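Local coordinates for putative 2OG-Fe(II) oxygenase family protein (Caulobacter crescentus CB15, PDB 3OOX) that probably uses iron(II) and oxygen to break 2-oxoglutarate down to ethene and, in a parallel reaction, to oxidise L-arginine, at residues 153-158 with 280-285; 232-237 with 300-305; 238-243 with 286-291. One frame throughout, in Å; residues are numbered along the deposited sequence.

Overall arrangement
Three contacts show how the loops and helices flanking a 2-oxoglutarate oxygenase core are tied together by segments distant in sequence. Along the chain the order is 153-158, 232-237, 238-243, 280-285, 286-291 and 300-305; 232-237 of interaction 2 runs straight into 238-243 of interaction 3, and 280-285 of interaction 1 into 286-291 of interaction 3, in the loop between strands 276-277 and 296-297. Interactions 1 and 3 touch, their centres about 11 Å apart. Interaction 2 lies deeper, about 18 Å from interaction 1 and about 15 Å from interaction 3 between centres, and packs helix 233-238 against helix 298-309. Together they bind the C-terminal part of the chain to the core and to the end of helix 127-152.

Interaction 1: 153-158 with 280-285; sequences LKLERD and LQNCVT. With EDO (1,2-ethanediol), chain H; EDO (1,2-ethanediol), chain J.
Leu280 lays its CD1 methyl against two leucines of the facing segment, 3.9 Å from Leu155 CD1 and 4.2 Å from Leu153 CD1. The side chain of Leu153 crosses that of Leu280 at about a right angle, whereas Leu155 meets it on a slant, and the three branches form a small apolar cluster just beyond the end of helix 127-152. That helix closes in a Schellman motif, with Lys154 at positive phi. Beside the cluster runs the one polar link: Asn282 ND2 donates to Leu153 O at 2.9 Å. The donor lies nearly on the C=O axis (C=O...N 169°), but the N-H...O angle of 132° makes the bond distinctly bent. Asn282 reaches it with CG between its backbone N and carbonyl carbon (chi1 70°). The same Asn282 ND2 lies 4.0 Å from Leu155 CD2, so the amide also borders the leucines. Across Leu280 CD2, an ethanediol, probably from the crystallisation liquor, packs its C2 at 3.8 Å and accepts bonds from the backbone N-H groups of Gln281 and Asn282. An alanine at Leu280 would probably open a gap beside Leu153 and Leu155, whose CD1 methyls would lose their shared partner. The chemistry implies a mixed seam: apolar packing on Leu280, just before the 3-10 segment 281-283, while Asn282 within it ties down the Leu153 carbonyl, just past the helix end.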
loop_
_atom_site.group_PDB
_atom_site.type_symbol
_atom_site.label_atom_id
_atom_site.label_comp_id
_atom_site.label_asym_id
_atom_site.label_seq_id
_atom_site.Cartn_x
_atom_site.Cartn_y
_atom_site.Cartn_z
ATOM N N LEU A 153 10.845 -15.859 -7.772
ATOM C CA LEU A 153 11.612 -16.432 -6.681
ATOM C C LEU A 153 11.798 -17.942 -6.810
ATOM O O LEU A 153 12.352 -18.571 -5.910
ATOM C CB LEU A 153 10.925 -16.117 -5.341
ATOM C CG LEU A 153 10.941 -14.637 -4.933
ATOM C CD1 LEU A 153 10.069 -14.431 -3.694
ATOM C CD2 LEU A 153 12.349 -14.163 -4.647
ATOM N N LYS A 154 11.329 -18.519 -7.919
ATOM C CA LYS A 154 11.448 -19.967 -8.199
ATOM C C LYS A 154 10.674 -20.804 -7.196
ATOM O O LYS A 154 11.070 -21.930 -6.835
ATOM C CB LYS A 154 12.914 -20.394 -8.323
ATOM C CG LYS A 154 13.691 -19.528 -9.302
ATOM C CD LYS A 154 15.168 -19.910 -9.347
ATOM C CE LYS A 154 15.919 -19.070 -10.362
ATOM N NZ LYS A 154 15.622 -19.521 -11.767
ATOM N N LEU A 155 9.543 -20.250 -6.772
ATOM C CA LEU A 155 8.567 -20.915 -5.928
ATOM C C LEU A 155 7.386 -21.417 -6.770
ATOM O O LEU A 155 7.205 -20.995 -7.913
ATOM C CB LEU A 155 8.029 -19.947 -4.838
ATOM C CG LEU A 155 9.057 -19.238 -3.924
ATOM C CD1 LEU A 155 8.343 -18.263 -3.008
ATOM C CD2 LEU A 155 9.912 -20.206 -3.075
ATOM N N GLU A 156 6.564 -22.275 -6.180
ATOM C CA GLU A 156 5.263 -22.610 -6.761
ATOM C C GLU A 156 4.485 -21.326 -7.050
ATOM O O GLU A 156 4.493 -20.399 -6.239
ATOM C CB GLU A 156 4.445 -23.503 -5.827
ATOM C CG GLU A 156 5.018 -24.885 -5.683
ATOM C CD GLU A 156 4.984 -25.683 -6.971
ATOM O OE1 GLU A 156 3.905 -25.735 -7.603
ATOM O OE2 GLU A 156 6.035 -26.255 -7.347
ATOM N N ARG A 157 3.827 -21.266 -8.205
ATOM C CA ARG A 157 3.098 -20.049 -8.600
ATOM C C ARG A 157 2.071 -19.602 -7.559
ATOM O O ARG A 157 1.839 -18.411 -7.393
ATOM C CB ARG A 157 2.427 -20.241 -9.968
ATOM C CG ARG A 157 1.660 -19.033 -10.454
ATOM C CD ARG A 157 1.203 -19.216 -11.898
ATOM N NE ARG A 157 0.228 -18.213 -12.266
ATOM C CZ ARG A 157 -0.202 -17.977 -13.491
ATOM N NH1 ARG A 157 0.279 -18.663 -14.523
ATOM N NH2 ARG A 157 -1.122 -17.053 -13.678
ATOM N N ASP A 158 1.419 -20.561 -6.912
ATOM C CA ASP A 158 0.419 -20.289 -5.882
ATOM C C ASP A 158 0.969 -20.215 -4.455
ATOM O O ASP A 158 0.179 -20.211 -3.510
ATOM C CB ASP A 158 -0.740 -21.289 -5.933
ATOM C CG ASP A 158 -0.335 -22.701 -5.559
ATOM O OD1 ASP A 158 0.884 -22.981 -5.430
ATOM O OD2 ASP A 158 -1.245 -23.556 -5.429
ATOM N N LEU A 280 12.924 -18.038 3.365
ATOM C CA LEU A 280 12.923 -18.949 2.220
ATOM C C LEU A 280 14.318 -19.539 2.077
ATOM O O LEU A 280 15.318 -18.821 1.986
ATOM C CB LEU A 280 12.521 -18.220 0.944
ATOM C CG LEU A 280 11.087 -17.664 0.898
ATOM C CD1 LEU A 280 10.899 -16.846 -0.361
ATOM C CD2 LEU A 280 10.047 -18.782 0.972
ATOM N N GLN A 281 14.402 -20.871 2.032
ATOM C CA GLN A 281 15.712 -21.483 2.033
ATOM C C GLN A 281 16.480 -21.185 0.768
ATOM O O GLN A 281 17.701 -21.098 0.806
ATOM C CB GLN A 281 15.635 -22.989 2.312
ATOM C CG GLN A 281 15.543 -23.282 3.819
ATOM C CD GLN A 281 16.817 -22.874 4.584
ATOM O OE1 GLN A 281 17.943 -23.209 4.183
ATOM N NE2 GLN A 281 16.640 -22.145 5.689
ATOM N N ASN A 282 15.778 -20.977 -0.350
ATOM C CA ASN A 282 16.477 -20.620 -1.587
ATOM C C ASN A 282 16.982 -19.175 -1.630
ATOM O O ASN A 282 17.706 -18.798 -2.553
ATOM C CB ASN A 282 15.672 -21.011 -2.837
ATOM C CG ASN A 282 14.445 -20.179 -3.047
ATOM O OD1 ASN A 282 14.124 -19.297 -2.248
ATOM N ND2 ASN A 282 13.725 -20.463 -4.141
ATOM N N CYS A 283 16.616 -18.391 -0.604
ATOM C CA CYS A 283 17.195 -17.060 -0.398
ATOM C C CYS A 283 18.317 -17.038 0.637
ATOM O O CYS A 283 18.845 -15.964 0.964
ATOM C CB CYS A 283 16.104 -16.072 0.014
ATOM S SG CYS A 283 14.838 -15.850 -1.252
ATOM N N VAL A 284 18.706 -18.222 1.134
ATOM C CA VAL A 284 19.782 -18.365 2.098
ATOM C C VAL A 284 20.936 -19.035 1.360
ATOM O O VAL A 284 20.789 -20.163 0.847
ATOM C CB VAL A 284 19.339 -19.202 3.324
ATOM C CG1 VAL A 284 20.526 -19.456 4.261
ATOM C CG2 VAL A 284 18.181 -18.509 4.059
ATOM N N THR A 285 22.064 -18.334 1.297
ATOM C CA THR A 285 23.248 -18.798 0.572
ATOM C C THR A 285 24.490 -18.473 1.397
ATOM O O THR A 285 24.403 -17.787 2.424
ATOM C CB THR A 285 23.374 -18.089 -0.793
ATOM O OG1 THR A 285 23.556 -16.679 -0.556
ATOM C CG2 THR A 285 22.118 -18.344 -1.685
HETATM C C1 EDO H . 11.154 -22.818 1.096
HETATM O O1 EDO H . 12.019 -22.446 2.205
HETATM C C2 EDO H . 11.456 -22.129 -0.250
HETATM O O2 EDO H . 12.827 -22.250 -0.684
HETATM C C1 EDO J . 1.467 -24.039 -2.125
HETATM O O1 EDO J . 2.252 -23.444 -3.155
HETATM C C2 EDO J . 0.586 -22.982 -1.482
HETATM O O2 EDO J . -0.534 -22.695 -2.331
#

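Interaction 2: 232-237 with 300-305; sequences GDMLER and EFLQQR. With EDO (1,2-ethanediol), chain G.
Helices 233-237 and 300-305 run at 119° to one another, their axes 11.4 Å apart at closest approach, and the CA atoms of Met234 and Phe301 come within 7.6 Å. Phe301 fills the space between them. With CG anti to the backbone N (chi1 -178°), its side chain heads toward the facing helix, and three residues there gather round the ring. Asp233 CB lies in the ring plane at the edge, 3.8 Å from Phe301 CZ, while CG of Met234, a selenomethionine, packs obliquely 3.6 Å from Phe301 CD2. Arg237 CD comes to 3.7 Å from Phe301 CE1; the extended arginine and the phenylalanine run alongside each other with opposite headings, guanidinium and ring planes 79° apart, far from a parallel stack. In the conformer described, the selenomethionine methyl CE reaches Leu302 CB.

Arg305, also in one of two conformers, rests its CG over one face of the Phe301 ring, offset toward the rim, then bends at chi2 and chi3. Arg305 NE meets Asp233 OD2 at 2.9 Å in a salt bridge on the anti side of the carboxylate; NH2 adds a weak bond to the same oxygen, to which a water also donates. Asp233 OD1 is held by Ser245, and Arg305 NH1 pairs with Glu308. On the flank, an ethanediol, probably from the crystallisation liquor, takes Arg237 NH2 on O1 and NH1 on O2, and O2 donates to Gln304 OE1. Arg237, Phe301 and Gln304 also touch Ile296 of strand 296-297, while Met234 packs on Phe271 and Leu302 on Ile194, placing the helix pair between that strand and the loops beside the oxygenase core.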
loop_
_atom_site.group_PDB
_atom_site.type_symbol
_atom_site.label_atom_id
_atom_site.label_comp_id
_atom_site.label_asym_id
_atom_site.label_seq_id
_atom_site.Cartn_x
_atom_site.Cartn_y
_atom_site.Cartn_z
ATOM N N GLY A 232 7.042 -4.589 0.870
ATOM C CA GLY A 232 7.069 -4.144 2.251
ATOM C C GLY A 232 7.953 -5.035 3.104
ATOM O O GLY A 232 8.419 -6.107 2.654
ATOM N N ASP A 233 8.124 -4.635 4.358
ATOM C CA ASP A 233 9.092 -5.278 5.206
ATOM C C ASP A 233 8.774 -6.765 5.441
ATOM O O ASP A 233 9.732 -7.530 5.626
ATOM C CB ASP A 233 9.165 -4.596 6.569
ATOM C CG ASP A 233 9.782 -3.217 6.515
ATOM O OD1 ASP A 233 10.364 -2.820 5.475
ATOM O OD2 ASP A 233 9.677 -2.523 7.538
HETATM N N MSE A 234 7.507 -7.173 5.493
HETATM C CA MSE A 234 7.188 -8.593 5.722
HETATM C C MSE A 234 7.761 -9.456 4.609
HETATM O O MSE A 234 8.319 -10.533 4.867
HETATM C CB MSE A 234 5.671 -8.826 5.810
HETATM C CG MSE A 234 5.021 -8.355 7.074
HETATM SE SE MSE A 234 3.072 -8.471 6.980
HETATM C CE MSE A 234 2.632 -7.823 8.730
ATOM N N LEU A 235 7.629 -9.006 3.356
ATOM C CA LEU A 235 8.095 -9.788 2.227
ATOM C C LEU A 235 9.608 -9.688 2.124
ATOM O O LEU A 235 10.292 -10.671 1.777
ATOM C CB LEU A 235 7.398 -9.309 0.959
ATOM C CG LEU A 235 7.725 -9.998 -0.353
ATOM C CD1 LEU A 235 7.594 -11.525 -0.256
ATOM C CD2 LEU A 235 6.817 -9.481 -1.488
ATOM N N GLU A 236 10.170 -8.510 2.423
ATOM C CA GLU A 236 11.627 -8.363 2.498
ATOM C C GLU A 236 12.194 -9.399 3.468
ATOM O O GLU A 236 13.179 -10.102 3.130
ATOM C CB GLU A 236 12.024 -6.937 2.923
ATOM C CG GLU A 236 13.530 -6.726 3.080
ATOM C CD GLU A 236 13.851 -5.344 3.596
ATOM O OE1 GLU A 236 13.466 -5.052 4.740
ATOM O OE2 GLU A 236 14.456 -4.573 2.835
ATOM N N ARG A 237 11.568 -9.543 4.639
ATOM C CA ARG A 237 12.084 -10.474 5.647
ATOM C C ARG A 237 11.954 -11.927 5.178
ATOM O O ARG A 237 12.914 -12.719 5.302
ATOM C CB ARG A 237 11.380 -10.262 6.978
ATOM C CG ARG A 237 11.762 -11.276 8.045
ATOM C CD ARG A 237 11.371 -10.821 9.422
ATOM N NE ARG A 237 11.647 -11.887 10.388
ATOM C CZ ARG A 237 11.939 -11.707 11.667
ATOM N NH1 ARG A 237 12.039 -10.485 12.201
ATOM N NH2 ARG A 237 12.147 -12.779 12.454
ATOM N N GLU A 300 2.957 -10.865 14.973
ATOM C CA GLU A 300 4.055 -10.565 15.899
ATOM C C GLU A 300 4.974 -9.494 15.292
ATOM O O GLU A 300 5.430 -8.578 15.971
ATOM C CB GLU A 300 4.870 -11.849 16.224
ATOM C CG GLU A 300 4.188 -12.849 17.216
ATOM C CD GLU A 300 4.736 -14.317 17.222
ATOM O OE1 GLU A 300 5.734 -14.692 16.544
ATOM O OE2 GLU A 300 4.138 -15.132 17.976
ATOM N N PHE A 301 5.274 -9.677 14.017
ATOM C CA PHE A 301 6.155 -8.752 13.269
ATOM C C PHE A 301 5.496 -7.384 13.134
ATOM O O PHE A 301 6.152 -6.361 13.335
ATOM C CB PHE A 301 6.458 -9.332 11.906
ATOM C CG PHE A 301 7.399 -8.498 11.071
ATOM C CD1 PHE A 301 8.740 -8.542 11.279
ATOM C CD2 PHE A 301 6.909 -7.665 10.076
ATOM C CE1 PHE A 301 9.607 -7.803 10.502
ATOM C CE2 PHE A 301 7.770 -6.914 9.289
ATOM C CZ PHE A 301 9.120 -6.989 9.513
ATOM N N LEU A 302 4.192 -7.389 12.835
ATOM C CA LEU A 302 3.419 -6.161 12.759
ATOM C C LEU A 302 3.496 -5.422 14.061
ATOM O O LEU A 302 3.796 -4.215 14.083
ATOM C CB LEU A 302 1.958 -6.466 12.409
ATOM C CG LEU A 302 1.053 -5.276 12.132
ATOM C CD1 LEU A 302 1.638 -4.349 11.064
ATOM C CD2 LEU A 302 -0.308 -5.799 11.731
ATOM N N GLN A 303 3.230 -6.110 15.163
ATOM C CA GLN A 303 3.248 -5.458 16.454
ATOM C C GLN A 303 4.640 -4.917 16.770
ATOM O O GLN A 303 4.763 -3.803 17.312
ATOM C CB GLN A 303 2.825 -6.405 17.551
ATOM C CG GLN A 303 1.355 -6.790 17.532
ATOM C CD GLN A 303 1.019 -7.693 18.683
ATOM O OE1 GLN A 303 1.254 -7.340 19.843
ATOM N NE2 GLN A 303 0.497 -8.876 18.385
ATOM N N GLN A 304 5.670 -5.697 16.456
ATOM C CA GLN A 304 7.062 -5.276 16.688
ATOM C C GLN A 304 7.388 -4.012 15.875
ATOM O O GLN A 304 7.928 -3.054 16.417
ATOM C CB GLN A 304 8.037 -6.415 16.351
ATOM C CG GLN A 304 9.524 -6.027 16.491
ATOM C CD GLN A 304 10.460 -7.008 15.827
ATOM O OE1 GLN A 304 10.284 -8.220 15.941
ATOM N NE2 GLN A 304 11.491 -6.486 15.151
ATOM N N ARG A 305 7.060 -3.987 14.581
ATOM C CA ARG A 305 7.401 -2.817 13.756
ATOM C C ARG A 305 6.667 -1.561 14.228
ATOM O O ARG A 305 7.232 -0.453 14.148
ATOM C CB ARG A 305 7.125 -3.053 12.262
ATOM C CG ARG A 305 8.028 -4.089 11.579
ATOM C CD ARG A 305 9.503 -3.627 11.360
ATOM N NE ARG A 305 9.686 -2.531 10.403
ATOM C CZ ARG A 305 10.341 -1.406 10.684
ATOM N NH1 ARG A 305 10.865 -1.228 11.889
ATOM N NH2 ARG A 305 10.486 -0.459 9.768
HETATM C C1 EDO G . 13.350 -11.768 16.091
HETATM O O1 EDO G . 12.885 -12.698 15.104
HETATM C C2 EDO G . 13.484 -10.374 15.489
HETATM O O2 EDO G . 12.220 -9.888 15.020
HETATM O O HOH W 1 9.994 0.121 7.429
#

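Interaction 3: 238-243 with 286-291; sequences LTNNVL and AENPDR
The Schellman motif that ends helix 233-238 places Asn240 at its C-prime position, where positive phi turns the chain toward the loop 286-291. Asn240 spends both ends of its side-chain amide on that loop. Asn240 OD1 accepts from Arg291 N at 2.9 Å, nearly straight (N-H...O 170°), and Asn240 ND2 donates to Pro289 O at 3.0 Å. The latter carbonyl is approached from above its plane, although the oxygen lies in the plane of the Asn240 amide. With CG anti to the backbone N (chi1 -155°), the amide is directed at the loop. The same ND2 has a further bond, to Cys283 O.

The turn that follows is of type I', from Thr239 to Val242, closed by Val242 N donating to Thr239 O. The Asn240 carbonyl is met by Asn288, whose ND2 gives Asn240 O a straight bond of 3.0 Å that lies in the Asn288 amide plane. The Asn240 and Asn288 amides point tip to tip.

Arg291 extends alongside the turn: Arg291 NH2 bonds to Asn288 OD1 at 3.0 Å, with NE adding a weak second bond, and this fixes the guanidinium's rotation. One face of that group takes Asn241 CB, 3.4 Å above the plane and offset toward the rim, and the Asn241 amide stacks on it, 16° from parallel. Asn241 OD1 is hydrogen-bonded to the hydroxyl of Tyr292, the residue after Arg291.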
loop_
_atom_site.group_PDB
_atom_site.type_symbol
_atom_site.label_atom_id
_atom_site.label_comp_id
_atom_site.label_asym_id
_atom_site.label_seq_id
_atom_site.Cartn_x
_atom_site.Cartn_y
_atom_site.Cartn_z
ATOM N N LEU A 238 10.807 -12.265 4.594
ATOM C CA LEU A 238 10.605 -13.623 4.083
ATOM C C LEU A 238 11.687 -14.024 3.087
ATOM O O LEU A 238 12.148 -15.172 3.100
ATOM C CB LEU A 238 9.219 -13.743 3.462
ATOM C CG LEU A 238 8.877 -15.090 2.809
ATOM C CD1 LEU A 238 8.839 -16.205 3.868
ATOM C CD2 LEU A 238 7.536 -14.994 2.052
ATOM N N THR A 239 12.100 -13.094 2.225
ATOM C CA THR A 239 13.080 -13.360 1.153
ATOM C C THR A 239 14.531 -13.128 1.562
ATOM O O THR A 239 15.404 -13.036 0.685
ATOM C CB THR A 239 12.773 -12.503 -0.103
ATOM O OG1 THR A 239 12.939 -11.110 0.225
ATOM C CG2 THR A 239 11.353 -12.758 -0.634
ATOM N N ASN A 240 14.791 -13.032 2.859
ATOM C CA ASN A 240 16.159 -12.778 3.348
ATOM C C ASN A 240 16.768 -11.575 2.641
ATOM O O ASN A 240 17.973 -11.534 2.303
ATOM C CB ASN A 240 17.058 -13.992 3.136
ATOM C CG ASN A 240 18.217 -14.024 4.106
ATOM O OD1 ASN A 240 18.108 -13.536 5.248
ATOM N ND2 ASN A 240 19.324 -14.644 3.685
ATOM N N ASN A 241 15.902 -10.577 2.456
ATOM C CA ASN A 241 16.263 -9.284 1.836
ATOM C C ASN A 241 16.628 -9.332 0.350
ATOM O O ASN A 241 17.095 -8.346 -0.202
ATOM C CB ASN A 241 17.332 -8.565 2.691
ATOM C CG ASN A 241 16.797 -8.154 4.053
ATOM O OD1 ASN A 241 16.303 -8.970 4.796
ATOM N ND2 ASN A 241 16.866 -6.865 4.360
ATOM N N VAL A 242 16.362 -10.447 -0.314
ATOM C CA VAL A 242 16.538 -10.560 -1.755
ATOM C C VAL A 242 15.639 -9.520 -2.466
ATOM O O VAL A 242 16.080 -8.850 -3.387
ATOM C CB VAL A 242 16.258 -11.995 -2.245
ATOM C CG1 VAL A 242 16.108 -12.020 -3.773
ATOM C CG2 VAL A 242 17.392 -12.946 -1.815
ATOM N N LEU A 243 14.389 -9.394 -2.006
ATOM C CA LEU A 243 13.518 -8.325 -2.481
ATOM C C LEU A 243 13.485 -7.217 -1.422
ATOM O O LEU A 243 13.022 -7.444 -0.308
ATOM C CB LEU A 243 12.106 -8.833 -2.760
ATOM C CG LEU A 243 11.989 -9.981 -3.776
ATOM C CD1 LEU A 243 10.546 -10.370 -4.039
ATOM C CD2 LEU A 243 12.658 -9.636 -5.123
ATOM N N ALA A 286 25.647 -18.960 0.941
ATOM C CA ALA A 286 26.926 -18.600 1.531
ATOM C C ALA A 286 27.141 -17.100 1.601
ATOM O O ALA A 286 27.617 -16.583 2.612
ATOM C CB ALA A 286 28.087 -19.260 0.749
ATOM N N GLU A 287 26.763 -16.397 0.532
ATOM C CA GLU A 287 27.009 -14.945 0.434
ATOM C C GLU A 287 25.931 -14.124 1.131
ATOM O O GLU A 287 26.167 -12.965 1.509
ATOM C CB GLU A 287 27.142 -14.488 -1.026
ATOM C CG GLU A 287 26.424 -15.356 -2.054
ATOM C CD GLU A 287 27.163 -16.660 -2.340
ATOM O OE1 GLU A 287 28.370 -16.604 -2.673
ATOM O OE2 GLU A 287 26.539 -17.738 -2.224
ATOM N N ASN A 288 24.766 -14.737 1.305
ATOM C CA ASN A 288 23.628 -14.106 1.948
ATOM C C ASN A 288 23.078 -15.053 3.010
ATOM O O ASN A 288 22.046 -15.693 2.796
ATOM C CB ASN A 288 22.547 -13.764 0.917
ATOM C CG ASN A 288 21.412 -12.933 1.499
ATOM O OD1 ASN A 288 21.626 -12.117 2.403
ATOM N ND2 ASN A 288 20.195 -13.139 0.984
ATOM N N PRO A 289 23.803 -15.182 4.144
ATOM C CA PRO A 289 23.302 -16.063 5.205
ATOM C C PRO A 289 21.987 -15.587 5.797
ATOM O O PRO A 289 21.602 -14.421 5.643
ATOM C CB PRO A 289 24.429 -16.066 6.267
ATOM C CG PRO A 289 25.346 -14.921 5.901
ATOM C CD PRO A 289 25.133 -14.617 4.445
ATOM N N ASP A 290 21.307 -16.505 6.472
ATOM C CA ASP A 290 20.007 -16.230 7.050
ATOM C C ASP A 290 20.100 -15.109 8.099
ATOM O O ASP A 290 20.782 -15.243 9.127
ATOM C CB ASP A 290 19.463 -17.515 7.663
ATOM C CG ASP A 290 17.989 -17.465 7.980
ATOM O OD1 ASP A 290 17.339 -16.401 7.877
ATOM O OD2 ASP A 290 17.500 -18.538 8.350
ATOM N N ARG A 291 19.413 -13.990 7.810
ATOM C CA ARG A 291 19.389 -12.853 8.724
ATOM C C ARG A 291 18.329 -13.019 9.806
ATOM O O ARG A 291 18.298 -12.243 10.774
ATOM C CB ARG A 291 19.121 -11.575 7.935
ATOM C CG ARG A 291 20.093 -11.336 6.852
ATOM C CD ARG A 291 19.686 -10.116 6.048
ATOM N NE ARG A 291 20.375 -10.133 4.766
ATOM C CZ ARG A 291 20.634 -9.060 4.028
ATOM N NH1 ARG A 291 20.246 -7.838 4.413
ATOM N NH2 ARG A 291 21.268 -9.215 2.882
#